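Local atomic coordinates of glycerate dehydrogenase (Bacillus sp. 5mfcol3.1, PDB entry 6P2I), a protein that reduces acyclic imino acids asymmetrically with NADPH as cofactor, intercepting imino acids produced in situ by a partner oxidase. Residues Y68-T74 and I89-P95; S98-A103 and Q152-V157; L110-K116 and P134-I140. Numbering follows the deposited sequence.

Contact 1: residues Y68-T74 and I89-P95. With DAR (D-arginine), chain D.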
loop_
_atom_site.group_PDB
_atom_site.type_symbol
_atom_site.label_atom_id
_atom_site.label_comp_id
_atom_site.label_asym_id
_atom_site.label_seq_id
_atom_site.Cartn_x
_atom_site.Cartn_y
_atom_site.Cartn_z
ATOM N N TYR A 68 40.040 -7.314 1.434
ATOM C CA TYR A 68 38.638 -7.634 1.692
ATOM C C TYR A 68 37.793 -6.392 1.464
ATOM O O TYR A 68 38.062 -5.336 2.055
ATOM C CB TYR A 68 38.461 -8.155 3.116
ATOM C CG TYR A 68 37.063 -8.657 3.465
ATOM C CD1 TYR A 68 36.266 -9.327 2.534
ATOM C CD2 TYR A 68 36.561 -8.478 4.743
ATOM C CE1 TYR A 68 34.978 -9.790 2.892
ATOM C CE2 TYR A 68 35.314 -8.935 5.101
ATOM C CZ TYR A 68 34.529 -9.587 4.186
ATOM O OH TYR A 68 33.284 -10.023 4.601
ATOM N N LEU A 69 36.792 -6.520 0.595
ATOM C CA LEU A 69 35.863 -5.445 0.278
ATOM C C LEU A 69 34.467 -5.870 0.688
ATOM O O LEU A 69 34.025 -6.969 0.334
ATOM C CB LEU A 69 35.888 -5.117 -1.215
ATOM C CG LEU A 69 34.906 -4.052 -1.699
ATOM C CD1 LEU A 69 35.250 -2.700 -1.103
ATOM C CD2 LEU A 69 34.913 -3.973 -3.219
ATOM N N ILE A 70 33.781 -5.000 1.428
ATOM C CA ILE A 70 32.397 -5.206 1.842
ATOM C C ILE A 70 31.550 -4.137 1.174
ATOM O O ILE A 70 31.820 -2.941 1.341
ATOM C CB ILE A 70 32.246 -5.126 3.368
ATOM C CG1 ILE A 70 33.116 -6.185 4.053
ATOM C CG2 ILE A 70 30.757 -5.217 3.771
ATOM C CD1 ILE A 70 33.348 -5.906 5.523
ATOM N N THR A 71 30.521 -4.554 0.427
ATOM C CA THR A 71 29.505 -3.602 0.003
ATOM C C THR A 71 28.501 -3.471 1.133
ATOM O O THR A 71 28.090 -4.480 1.712
ATOM C CB THR A 71 28.800 -4.038 -1.291
ATOM O OG1 THR A 71 28.077 -5.265 -1.086
ATOM C CG2 THR A 71 29.816 -4.191 -2.430
ATOM N N ILE A 72 28.175 -2.227 1.501
ATOM C CA ILE A 72 27.135 -2.004 2.494
ATOM C C ILE A 72 25.789 -2.378 1.913
ATOM O O ILE A 72 24.839 -2.607 2.662
ATOM C CB ILE A 72 27.137 -0.541 2.989
ATOM C CG1 ILE A 72 26.468 -0.436 4.371
ATOM C CG2 ILE A 72 26.433 0.363 1.992
ATOM C CD1 ILE A 72 27.237 -1.151 5.469
ATOM N N THR A 73 25.707 -2.480 0.593
ATOM C CA THR A 73 24.491 -2.793 -0.140
ATOM C C THR A 73 24.335 -4.296 -0.332
ATOM O O THR A 73 25.290 -5.065 -0.219
ATOM C CB THR A 73 24.533 -2.116 -1.507
ATOM O OG1 THR A 73 25.733 -2.519 -2.187
ATOM C CG2 THR A 73 24.534 -0.610 -1.339
ATOM N N THR A 74 23.095 -4.716 -0.632
ATOM C CA THR A 74 22.903 -6.072 -1.141
ATOM C C THR A 74 23.369 -6.180 -2.584
ATOM O O THR A 74 23.949 -7.196 -2.990
ATOM C CB THR A 74 21.428 -6.461 -1.023
ATOM O OG1 THR A 74 21.065 -6.414 0.353
ATOM C CG2 THR A 74 21.182 -7.874 -1.589
ATOM N N ILE A 89 41.246 -10.431 -4.071
ATOM C CA ILE A 89 40.529 -9.581 -3.128
ATOM C C ILE A 89 39.148 -10.180 -2.925
ATOM O O ILE A 89 38.382 -10.331 -3.886
ATOM C CB ILE A 89 40.437 -8.127 -3.614
ATOM C CG1 ILE A 89 41.847 -7.549 -3.796
ATOM C CG2 ILE A 89 39.605 -7.301 -2.642
ATOM C CD1 ILE A 89 41.863 -6.122 -4.295
ATOM N N MET A 90 38.838 -10.520 -1.679
ATOM C CA MET A 90 37.571 -11.149 -1.331
ATOM C C MET A 90 36.490 -10.086 -1.169
ATOM O O MET A 90 36.768 -8.946 -0.784
ATOM C CB MET A 90 37.766 -11.977 -0.055
ATOM C CG MET A 90 36.684 -12.984 0.304
ATOM S SD MET A 90 36.819 -13.440 2.055
ATOM C CE MET A 90 37.695 -14.988 1.866
ATOM N N VAL A 91 35.250 -10.454 -1.510
ATOM C CA VAL A 91 34.115 -9.536 -1.511
ATOM C C VAL A 91 32.960 -10.171 -0.757
ATOM O O VAL A 91 32.616 -11.331 -1.010
ATOM C CB VAL A 91 33.644 -9.189 -2.936
ATOM C CG1 VAL A 91 32.529 -8.133 -2.887
ATOM C CG2 VAL A 91 34.792 -8.742 -3.778
ATOM N N SER A 92 32.346 -9.400 0.137
ATOM C CA SER A 92 31.088 -9.763 0.779
ATOM C C SER A 92 30.088 -8.642 0.562
ATOM O O SER A 92 30.466 -7.479 0.413
ATOM C CB SER A 92 31.243 -9.983 2.303
ATOM O OG SER A 92 31.987 -11.145 2.619
ATOM N N ASN A 93 28.796 -8.987 0.582
ATOM C CA ASN A 93 27.761 -7.967 0.639
ATOM C C ASN A 93 27.065 -8.035 1.996
ATOM O O ASN A 93 27.458 -8.798 2.884
ATOM C CB ASN A 93 26.777 -8.115 -0.529
ATOM C CG ASN A 93 25.939 -9.386 -0.458
ATOM O OD1 ASN A 93 26.240 -10.326 0.283
ATOM N ND2 ASN A 93 24.890 -9.426 -1.265
ATOM N N CYS A 94 26.029 -7.211 2.153
ATOM C CA CYS A 94 25.120 -7.300 3.288
ATOM C C CYS A 94 23.809 -7.817 2.716
ATOM O O CYS A 94 23.089 -7.074 2.030
ATOM C CB CYS A 94 24.936 -5.946 3.981
ATOM S SG CYS A 94 26.510 -5.359 4.719
ATOM N N PRO A 95 23.486 -9.084 2.928
ATOM C CA PRO A 95 22.553 -9.773 2.029
ATOM C C PRO A 95 21.083 -9.700 2.385
ATOM O O PRO A 95 20.264 -9.977 1.506
ATOM C CB PRO A 95 23.020 -11.227 2.112
ATOM C CG PRO A 95 23.577 -11.356 3.490
ATOM C CD PRO A 95 24.224 -10.027 3.794
HETATM N N DAR D . 20.636 -0.782 -3.910
HETATM C CA DAR D . 20.057 -1.335 -2.685
HETATM C CB DAR D . 19.844 -0.249 -1.620
HETATM C CG DAR D . 21.144 0.414 -1.153
HETATM C CD DAR D . 20.957 1.160 0.165
HETATM N NE DAR D . 22.171 1.725 0.755
HETATM C CZ DAR D . 22.586 1.344 1.967
HETATM N NH1 DAR D . 22.214 0.161 2.466
HETATM N NH2 DAR D . 23.378 2.132 2.695
HETATM C C DAR D . 20.891 -2.499 -2.180
HETATM O O DAR D . 20.975 -2.784 -0.969
HETATM O OXT DAR D . 21.485 -3.173 -3.020
#

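Contact 2: residues S98-A103 and Q152-V157. With NAP (NADP nicotinamide-adenine-dinucleotide phosphate), chain C; EDO (1,2-ethanediol), chain I.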
loop_
_atom_site.group_PDB
_atom_site.type_symbol
_atom_site.label_atom_id
_atom_site.label_comp_id
_atom_site.label_asym_id
_atom_site.label_seq_id
_atom_site.Cartn_x
_atom_site.Cartn_y
_atom_site.Cartn_z
ATOM N N SER A 98 17.519 -5.516 4.140
ATOM C CA SER A 98 16.395 -4.715 3.669
ATOM C C SER A 98 15.199 -5.535 3.197
ATOM O O SER A 98 14.217 -4.941 2.751
ATOM C CB SER A 98 16.829 -3.791 2.521
ATOM O OG SER A 98 16.949 -4.523 1.313
ATOM N N LYS A 99 15.251 -6.862 3.270
ATOM C CA LYS A 99 14.265 -7.646 2.523
ATOM C C LYS A 99 12.838 -7.378 2.995
ATOM O O LYS A 99 11.914 -7.345 2.170
ATOM C CB LYS A 99 14.594 -9.141 2.563
ATOM C CG LYS A 99 14.489 -9.876 3.892
ATOM C CD LYS A 99 14.937 -11.340 3.690
ATOM C CE LYS A 99 14.845 -12.142 4.993
ATOM N NZ LYS A 99 15.029 -13.615 4.781
ATOM N N GLN A 100 12.632 -7.157 4.298
ATOM C CA GLN A 100 11.272 -6.851 4.758
ATOM C C GLN A 100 10.851 -5.452 4.325
ATOM O O GLN A 100 9.706 -5.245 3.892
ATOM C CB GLN A 100 11.170 -6.996 6.279
ATOM C CG GLN A 100 9.756 -6.753 6.819
ATOM C CD GLN A 100 8.806 -7.873 6.453
ATOM O OE1 GLN A 100 9.216 -9.030 6.296
ATOM N NE2 GLN A 100 7.518 -7.542 6.321
ATOM N N ALA A 101 11.756 -4.477 4.449
ATOM C CA ALA A 101 11.467 -3.116 4.003
ATOM C C ALA A 101 11.112 -3.085 2.520
ATOM O O ALA A 101 10.129 -2.449 2.118
ATOM C CB ALA A 101 12.668 -2.206 4.285
ATOM N N VAL A 102 11.887 -3.786 1.686
ATOM C CA VAL A 102 11.634 -3.725 0.249
ATOM C C VAL A 102 10.349 -4.465 -0.093
ATOM O O VAL A 102 9.551 -4.000 -0.914
ATOM C CB VAL A 102 12.833 -4.276 -0.546
ATOM C CG1 VAL A 102 12.526 -4.286 -2.047
ATOM C CG2 VAL A 102 14.069 -3.415 -0.268
ATOM N N ALA A 103 10.133 -5.631 0.523
ATOM C CA ALA A 103 8.899 -6.366 0.268
ATOM C C ALA A 103 7.675 -5.532 0.634
ATOM O O ALA A 103 6.692 -5.500 -0.118
ATOM C CB ALA A 103 8.905 -7.685 1.040
ATOM N N GLN A 152 15.960 -13.764 -1.580
ATOM C CA GLN A 152 15.648 -13.187 -0.273
ATOM C C GLN A 152 14.420 -12.287 -0.345
ATOM O O GLN A 152 13.475 -12.442 0.440
ATOM C CB GLN A 152 16.842 -12.399 0.264
ATOM C CG GLN A 152 18.086 -13.237 0.534
ATOM C CD GLN A 152 17.870 -14.306 1.601
ATOM O OE1 GLN A 152 17.034 -14.158 2.499
ATOM N NE2 GLN A 152 18.636 -15.384 1.513
ATOM N N ILE A 153 14.410 -11.339 -1.283
ATOM C CA ILE A 153 13.307 -10.382 -1.324
ATOM C C ILE A 153 12.090 -10.985 -2.011
ATOM O O ILE A 153 10.961 -10.857 -1.515
ATOM C CB ILE A 153 13.758 -9.059 -1.982
ATOM C CG1 ILE A 153 14.953 -8.500 -1.225
ATOM C CG2 ILE A 153 12.606 -8.032 -1.943
ATOM C CD1 ILE A 153 15.563 -7.198 -1.810
ATOM N N GLY A 154 12.290 -11.674 -3.141
ATOM C CA GLY A 154 11.163 -12.297 -3.823
ATOM C C GLY A 154 10.382 -13.230 -2.917
ATOM O O GLY A 154 9.147 -13.229 -2.924
ATOM N N GLN A 155 11.085 -14.015 -2.099
ATOM C CA GLN A 155 10.382 -14.927 -1.194
ATOM C C GLN A 155 9.644 -14.179 -0.094
ATOM O O GLN A 155 8.603 -14.648 0.382
ATOM C CB GLN A 155 11.361 -15.925 -0.585
ATOM C CG GLN A 155 11.770 -17.007 -1.560
ATOM C CD GLN A 155 12.785 -17.954 -0.965
ATOM O OE1 GLN A 155 12.614 -18.432 0.152
ATOM N NE2 GLN A 155 13.850 -18.234 -1.710
ATOM N N THR A 156 10.169 -13.035 0.341
ATOM C CA THR A 156 9.450 -12.240 1.331
ATOM C C THR A 156 8.178 -11.664 0.731
ATOM O O THR A 156 7.117 -11.681 1.373
ATOM C CB THR A 156 10.351 -11.129 1.893
ATOM O OG1 THR A 156 11.580 -11.700 2.362
ATOM C CG2 THR A 156 9.672 -10.443 3.071
ATOM N N VAL A 157 8.257 -11.178 -0.509
ATOM C CA VAL A 157 7.060 -10.709 -1.200
ATOM C C VAL A 157 6.058 -11.847 -1.343
ATOM O O VAL A 157 4.848 -11.663 -1.130
ATOM C CB VAL A 157 7.427 -10.108 -2.568
ATOM C CG1 VAL A 157 6.159 -9.858 -3.408
ATOM C CG2 VAL A 157 8.212 -8.813 -2.387
HETATM P PA NAP C . 18.940 -12.864 -4.093
HETATM O O1A NAP C . 20.329 -13.087 -4.655
HETATM O O2A NAP C . 18.564 -13.483 -2.779
HETATM O O5B NAP C . 17.891 -13.375 -5.184
HETATM C C5B NAP C . 18.082 -13.122 -6.572
HETATM C C4B NAP C . 17.033 -13.929 -7.328
HETATM O O4B NAP C . 17.157 -13.603 -8.714
HETATM C C3B NAP C . 17.263 -15.438 -7.210
HETATM O O3B NAP C . 15.996 -16.117 -7.321
HETATM C C2B NAP C . 18.077 -15.764 -8.439
HETATM O O2B NAP C . 17.937 -17.113 -8.857
HETATM C C1B NAP C . 17.409 -14.822 -9.423
HETATM N N9A NAP C . 18.246 -14.614 -10.614
HETATM C C8A NAP C . 19.544 -14.253 -10.643
HETATM N N7A NAP C . 19.983 -14.183 -11.924
HETATM C C5A NAP C . 18.949 -14.524 -12.715
HETATM C C6A NAP C . 18.720 -14.655 -14.168
HETATM N N6A NAP C . 19.720 -14.408 -15.047
HETATM N N1A NAP C . 17.488 -15.024 -14.573
HETATM C C2A NAP C . 16.480 -15.273 -13.708
HETATM N N3A NAP C . 16.604 -15.175 -12.371
HETATM C C4A NAP C . 17.806 -14.810 -11.843
HETATM O O3 NAP C . 18.727 -11.263 -4.127
HETATM P PN NAP C . 17.757 -10.383 -3.194
HETATM O O1N NAP C . 18.343 -10.255 -1.810
HETATM O O2N NAP C . 16.336 -10.885 -3.321
HETATM O O5D NAP C . 17.908 -8.953 -3.909
HETATM C C5D NAP C . 17.523 -8.790 -5.279
HETATM C C4D NAP C . 17.858 -7.385 -5.762
HETATM O O4D NAP C . 17.066 -6.442 -5.046
HETATM C C3D NAP C . 19.283 -6.937 -5.472
HETATM O O3D NAP C . 20.224 -7.423 -6.441
HETATM C C2D NAP C . 19.149 -5.422 -5.478
HETATM O O2D NAP C . 19.494 -4.916 -6.773
HETATM C C1D NAP C . 17.673 -5.163 -5.165
HETATM N N1N NAP C . 17.535 -4.406 -3.914
HETATM C C2N NAP C . 16.867 -3.239 -3.920
HETATM C C3N NAP C . 16.731 -2.483 -2.758
HETATM C C7N NAP C . 16.001 -1.163 -2.791
HETATM O O7N NAP C . 16.155 -0.374 -1.870
HETATM N N7N NAP C . 15.245 -0.837 -3.849
HETATM C C4N NAP C . 17.303 -2.957 -1.574
HETATM C C5N NAP C . 18.001 -4.167 -1.593
HETATM C C6N NAP C . 18.094 -4.875 -2.786
HETATM P P2B NAP C . 18.838 -18.321 -8.276
HETATM O O1X NAP C . 20.280 -17.886 -8.468
HETATM O O2X NAP C . 18.468 -18.429 -6.821
HETATM O O3X NAP C . 18.389 -19.507 -9.087
HETATM C C1 EDO I . 6.682 -11.214 5.490
HETATM O O1 EDO I . 7.846 -11.264 6.335
HETATM C C2 EDO I . 5.445 -10.919 6.330
HETATM O O2 EDO I . 5.446 -9.548 6.754
HETATM O O HOH W 1 13.423 -14.478 2.438
#

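Contact 3: residues L110-K116 and P134-I140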
loop_
_atom_site.group_PDB
_atom_site.type_symbol
_atom_site.label_atom_id
_atom_site.label_comp_id
_atom_site.label_asym_id
_atom_site.label_seq_id
_atom_site.Cartn_x
_atom_site.Cartn_y
_atom_site.Cartn_z
ATOM N N LEU A 110 2.346 -0.969 -5.189
ATOM C CA LEU A 110 1.223 -1.621 -5.851
ATOM C C LEU A 110 -0.093 -0.952 -5.482
ATOM O O LEU A 110 -0.914 -0.658 -6.351
ATOM C CB LEU A 110 1.199 -3.109 -5.482
ATOM C CG LEU A 110 -0.038 -3.938 -5.843
ATOM C CD1 LEU A 110 -0.311 -3.921 -7.342
ATOM C CD2 LEU A 110 0.139 -5.374 -5.348
ATOM N N PHE A 111 -0.297 -0.700 -4.190
ATOM C CA PHE A 111 -1.526 -0.047 -3.750
ATOM C C PHE A 111 -1.587 1.402 -4.230
ATOM O O PHE A 111 -2.649 1.881 -4.628
ATOM C CB PHE A 111 -1.627 -0.111 -2.223
ATOM C CG PHE A 111 -2.107 -1.440 -1.687
ATOM C CD1 PHE A 111 -3.245 -2.061 -2.211
ATOM C CD2 PHE A 111 -1.424 -2.065 -0.649
ATOM C CE1 PHE A 111 -3.676 -3.294 -1.706
ATOM C CE2 PHE A 111 -1.835 -3.278 -0.151
ATOM C CZ PHE A 111 -2.977 -3.891 -0.668
ATOM N N ALA A 112 -0.450 2.116 -4.209
ATOM C CA ALA A 112 -0.437 3.495 -4.687
ATOM C C ALA A 112 -0.831 3.567 -6.158
ATOM O O ALA A 112 -1.551 4.482 -6.574
ATOM C CB ALA A 112 0.951 4.107 -4.463
ATOM N N VAL A 113 -0.374 2.604 -6.964
ATOM C CA VAL A 113 -0.790 2.547 -8.364
ATOM C C VAL A 113 -2.258 2.158 -8.461
ATOM O O VAL A 113 -3.053 2.823 -9.142
ATOM C CB VAL A 113 0.087 1.553 -9.146
ATOM C CG1 VAL A 113 -0.464 1.340 -10.556
ATOM C CG2 VAL A 113 1.551 2.027 -9.204
ATOM N N ASN A 114 -2.635 1.068 -7.781
ATOM C CA ASN A 114 -3.965 0.501 -7.952
ATOM C C ASN A 114 -5.042 1.479 -7.519
ATOM O O ASN A 114 -6.088 1.581 -8.165
ATOM C CB ASN A 114 -4.090 -0.799 -7.156
ATOM C CG ASN A 114 -4.170 -2.005 -8.045
ATOM O OD1 ASN A 114 -3.602 -2.017 -9.139
ATOM N ND2 ASN A 114 -4.891 -3.031 -7.594
ATOM N N ARG A 115 -4.805 2.201 -6.430
ATOM C CA ARG A 115 -5.802 3.104 -5.876
ATOM C C ARG A 115 -5.622 4.529 -6.376
ATOM O O ARG A 115 -6.387 5.414 -5.974
ATOM C CB ARG A 115 -5.746 3.070 -4.332
ATOM C CG ARG A 115 -5.942 1.689 -3.678
ATOM C CD ARG A 115 -7.217 1.077 -4.198
ATOM N NE ARG A 115 -7.577 -0.230 -3.648
ATOM C CZ ARG A 115 -8.624 -0.445 -2.842
ATOM N NH1 ARG A 115 -9.351 0.560 -2.400
ATOM N NH2 ARG A 115 -8.931 -1.674 -2.460
ATOM N N LYS A 116 -4.629 4.768 -7.244
ATOM C CA LYS A 116 -4.340 6.097 -7.787
ATOM C C LYS A 116 -4.238 7.121 -6.667
ATOM O O LYS A 116 -4.836 8.199 -6.714
ATOM C CB LYS A 116 -5.381 6.513 -8.830
ATOM C CG LYS A 116 -5.370 5.656 -10.088
ATOM C CD LYS A 116 -6.331 6.194 -11.152
ATOM C CE LYS A 116 -6.311 5.322 -12.400
ATOM N NZ LYS A 116 -6.893 3.969 -12.158
ATOM N N PRO A 134 -13.117 7.802 -11.349
ATOM C CA PRO A 134 -11.680 7.801 -11.676
ATOM C C PRO A 134 -10.867 6.814 -10.862
ATOM O O PRO A 134 -9.728 6.514 -11.247
ATOM C CB PRO A 134 -11.238 9.245 -11.383
ATOM C CG PRO A 134 -12.491 10.040 -11.324
ATOM C CD PRO A 134 -13.511 9.095 -10.757
ATOM N N PHE A 135 -11.418 6.277 -9.771
ATOM C CA PHE A 135 -10.662 5.478 -8.814
ATOM C C PHE A 135 -11.154 4.040 -8.739
ATOM O O PHE A 135 -10.790 3.310 -7.814
ATOM C CB PHE A 135 -10.701 6.171 -7.453
ATOM C CG PHE A 135 -10.184 7.570 -7.531
ATOM C CD1 PHE A 135 -8.839 7.784 -7.784
ATOM C CD2 PHE A 135 -11.028 8.658 -7.444
ATOM C CE1 PHE A 135 -8.336 9.067 -7.915
ATOM C CE2 PHE A 135 -10.533 9.951 -7.566
ATOM C CZ PHE A 135 -9.181 10.155 -7.806
ATOM N N LEU A 136 -11.954 3.622 -9.714
ATOM C CA LEU A 136 -12.294 2.211 -9.870
ATOM C C LEU A 136 -11.029 1.373 -9.894
ATOM O O LEU A 136 -10.157 1.579 -10.747
ATOM C CB LEU A 136 -13.073 2.012 -11.163
ATOM C CG LEU A 136 -13.486 0.586 -11.520
ATOM C CD1 LEU A 136 -14.419 0.018 -10.448
ATOM C CD2 LEU A 136 -14.157 0.590 -12.871
ATOM N N CYS A 137 -10.922 0.434 -8.959
ATOM C CA CYS A 137 -9.689 -0.313 -8.769
ATOM C C CYS A 137 -9.968 -1.809 -8.803
ATOM O O CYS A 137 -11.116 -2.259 -8.883
ATOM C CB CYS A 137 -9.009 0.060 -7.445
ATOM S SG CYS A 137 -9.891 -0.558 -5.993
ATOM N N SER A 138 -8.888 -2.581 -8.752
ATOM C CA SER A 138 -8.960 -4.024 -8.595
ATOM C C SER A 138 -8.463 -4.401 -7.209
ATOM O O SER A 138 -7.457 -3.857 -6.726
ATOM C CB SER A 138 -8.122 -4.747 -9.655
ATOM O OG SER A 138 -8.737 -4.679 -10.923
ATOM N N GLU A 139 -9.172 -5.321 -6.565
ATOM C CA GLU A 139 -8.630 -5.950 -5.368
ATOM C C GLU A 139 -7.448 -6.816 -5.761
ATOM O O GLU A 139 -7.458 -7.445 -6.822
ATOM C CB GLU A 139 -9.687 -6.803 -4.670
ATOM C CG GLU A 139 -10.787 -5.949 -4.041
ATOM C CD GLU A 139 -12.064 -6.708 -3.721
ATOM O OE1 GLU A 139 -13.097 -6.033 -3.534
ATOM O OE2 GLU A 139 -12.055 -7.965 -3.642
ATOM N N ILE A 140 -6.419 -6.843 -4.911
ATOM C CA ILE A 140 -5.294 -7.725 -5.207
ATOM C C ILE A 140 -5.542 -9.152 -4.734
ATOM O O ILE A 140 -4.891 -10.081 -5.236
ATOM C CB ILE A 140 -3.968 -7.179 -4.634
ATOM C CG1 ILE A 140 -3.877 -7.291 -3.102
ATOM C CG2 ILE A 140 -3.725 -5.742 -5.122
ATOM C CD1 ILE A 140 -2.439 -6.874 -2.559
HETATM O O HOH W 2 -4.989 -6.038 -8.506
HETATM O O HOH W 3 -6.661 -0.724 -9.839
HETATM O O HOH W 4 -8.048 3.473 -9.219
HETATM O O HOH W 5 -6.785 -3.001 -4.082
HETATM O O HOH W 6 -9.602 3.991 -12.194
#

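Contact 1: residues Y68-T74 and I89-P95
Pairing between 68-74 and 89-95 outlasts the strands themselves: beyond the sheet, side-chain bonds join a last backbone one, Cys-94 N to Thr-73 O (3.3 Å), and reciprocally tie Thr-74 to the opposite segment. The core is a beta-alpha-beta crossover, in which parallel strands 68-71 and 90-92, linked through helix 81-86, run 4.7 Å apart at 19°. The classical ladder comprises Leu-69 N to Met-90 O (2.8 Å), Ser-92 N to Leu-69 O (3.0 Å) and Thr-71 N to Ser-92 O (2.9 Å). Tyr-68 shares a sheet face with Met-90 and Ser-92; Met-90 SD makes an oblique Met-aromatic contact, 4.8 Å from the Tyr-68 ring centroid. Leu-69 and Val-91 occupy the other face, packed against Leu-84 of the crossover helix. Where the strands end, Thr-74 OG1 donates to Cys-94 O (2.7 Å), while Asn-93 ND2 donates to Thr-74 O (3.0 Å). The 72-74 loop forms part of the D-arginine pocket, and its polar backbone binds the ligand directly: Thr-74 N donates to D-arginine O at 2.9 Å.

Contact 2: residues S98-A103 and Q152-V157
A Rossmann-type nucleotide site shows how one helix can serve cofactor and fold together. Helix 152-163 begins in a sequence fitting the GxGxxG pattern, with Gly-154 as its last glycine, and its first amides meet the NADP diphosphate: Gln-152 N donates to NAP O2A (2.9 Å) and Ile-153 N to NAP O2N (2.8 Å). Helix 99-114 crosses it, the two short segments lying 8.7 Å apart at 55°.

Side-chain conformations decide how the crossing is filled. Lys-99 leaves its helix with chi1 in p and then runs fully extended, so its aliphatic part passes over Ile-153 and Thr-156 before NZ donates to Gln-152 OE1 at 3.1 Å; Gln-96 is a further partner of this amine. Gln-152, folded m,m, brings its amide to meet it, and a water accepting from Lys-99 NZ (3.0 Å) donates to Gln-152 O (2.9 Å). That same carbonyl accepts from Thr-156 OG1 at 2.8 Å; with its hydroxyl turned back along the helix in the m rotamer, Thr-156 presents CG2 to Ala-103 CB (3.5 Å). Ile-153, in m,t, packs against Lys-99 and Val-102. At the margin, Gln-100 hydrogen-bonds both hydroxyls of a 1,2-ethanediol, probably from the crystallisation liquor, whose site also includes Phe-164 of the second subunit. Val-102, in t, divides its methyls between protein and cofactor: CG1 packs on Ile-153 CG2 at 3.7 Å, whereas Val-102 CG2 lies 3.5 Å from C4N of the nicotinamide.

Contact 3: residues L110-K116 and P134-I140
Arg-115 lays one face of its guanidinium over the thiol of Cys-137, with Arg-115 NE 3.3 Å from Cys-137 SG. Its CA-to-CB bond points away from 134-140, yet the m,m bend at chi1 and chi2 brings the charged group back over the loop. The outer nitrogens continue into the second subunit, where they reach the carbonyls of Ala-101 and Ala-276.

The neighbouring contacts illustrate how a helix end can hold an irregular segment with little direct bonding. Lys-116 closes helix 99-114 in a Schellman motif, its positive phi turning the chain toward helix 117-125, and its CB packs 3.8 Å from CD1 of Phe-135. Water supplies most of the polar links: one molecule donates to Asn-114 O (2.9 Å) and accepts from Ser-138 N (3.1 Å), another accepts from Arg-115 NE (2.9 Å) and donates to Ser-138 O (2.9 Å). Farther back along the helix the chemistry turns apolar, as Ile-140 meets Phe-111 CZ through its CD1 at 3.6 Å and Leu-110 CD2 through its CG2 at 3.9 Å. Glu-139 and Ile-140 then bond to Ser-279, Glu-281 and Glu-104 of the second subunit. Such a loop, packed on a long helix and reaching across the interface, is consistent with the dimerisation region of the D-isomer specific 2-hydroxyacid dehydrogenase family.

Overall arrangement
Contacts 2 and 3 share helix 99-114, at its first and last turns, and contact 1 leads into it through strand 90-92. All three are buried, but contact 2 lies about 10 Å from the chain's centre, contact 1 about 15 Å, and contact 3, which includes exposed Pro-134, about 23 Å. Contacts 1 and 2 touch through Pro-95 and Gln-152; contacts 1 and 3 lie on opposite sides of the centre. Chemistry follows place: main-chain strand pairing running into a loop on D-arginine, helix packing and amide-diphosphate bonds at the cofactor, then water-mediated links. Contacts 2 and 3 both meet the second subunit, contact 3 with more bonds, and Arg-115 reaches Ala-101 of that subunit's contact 2.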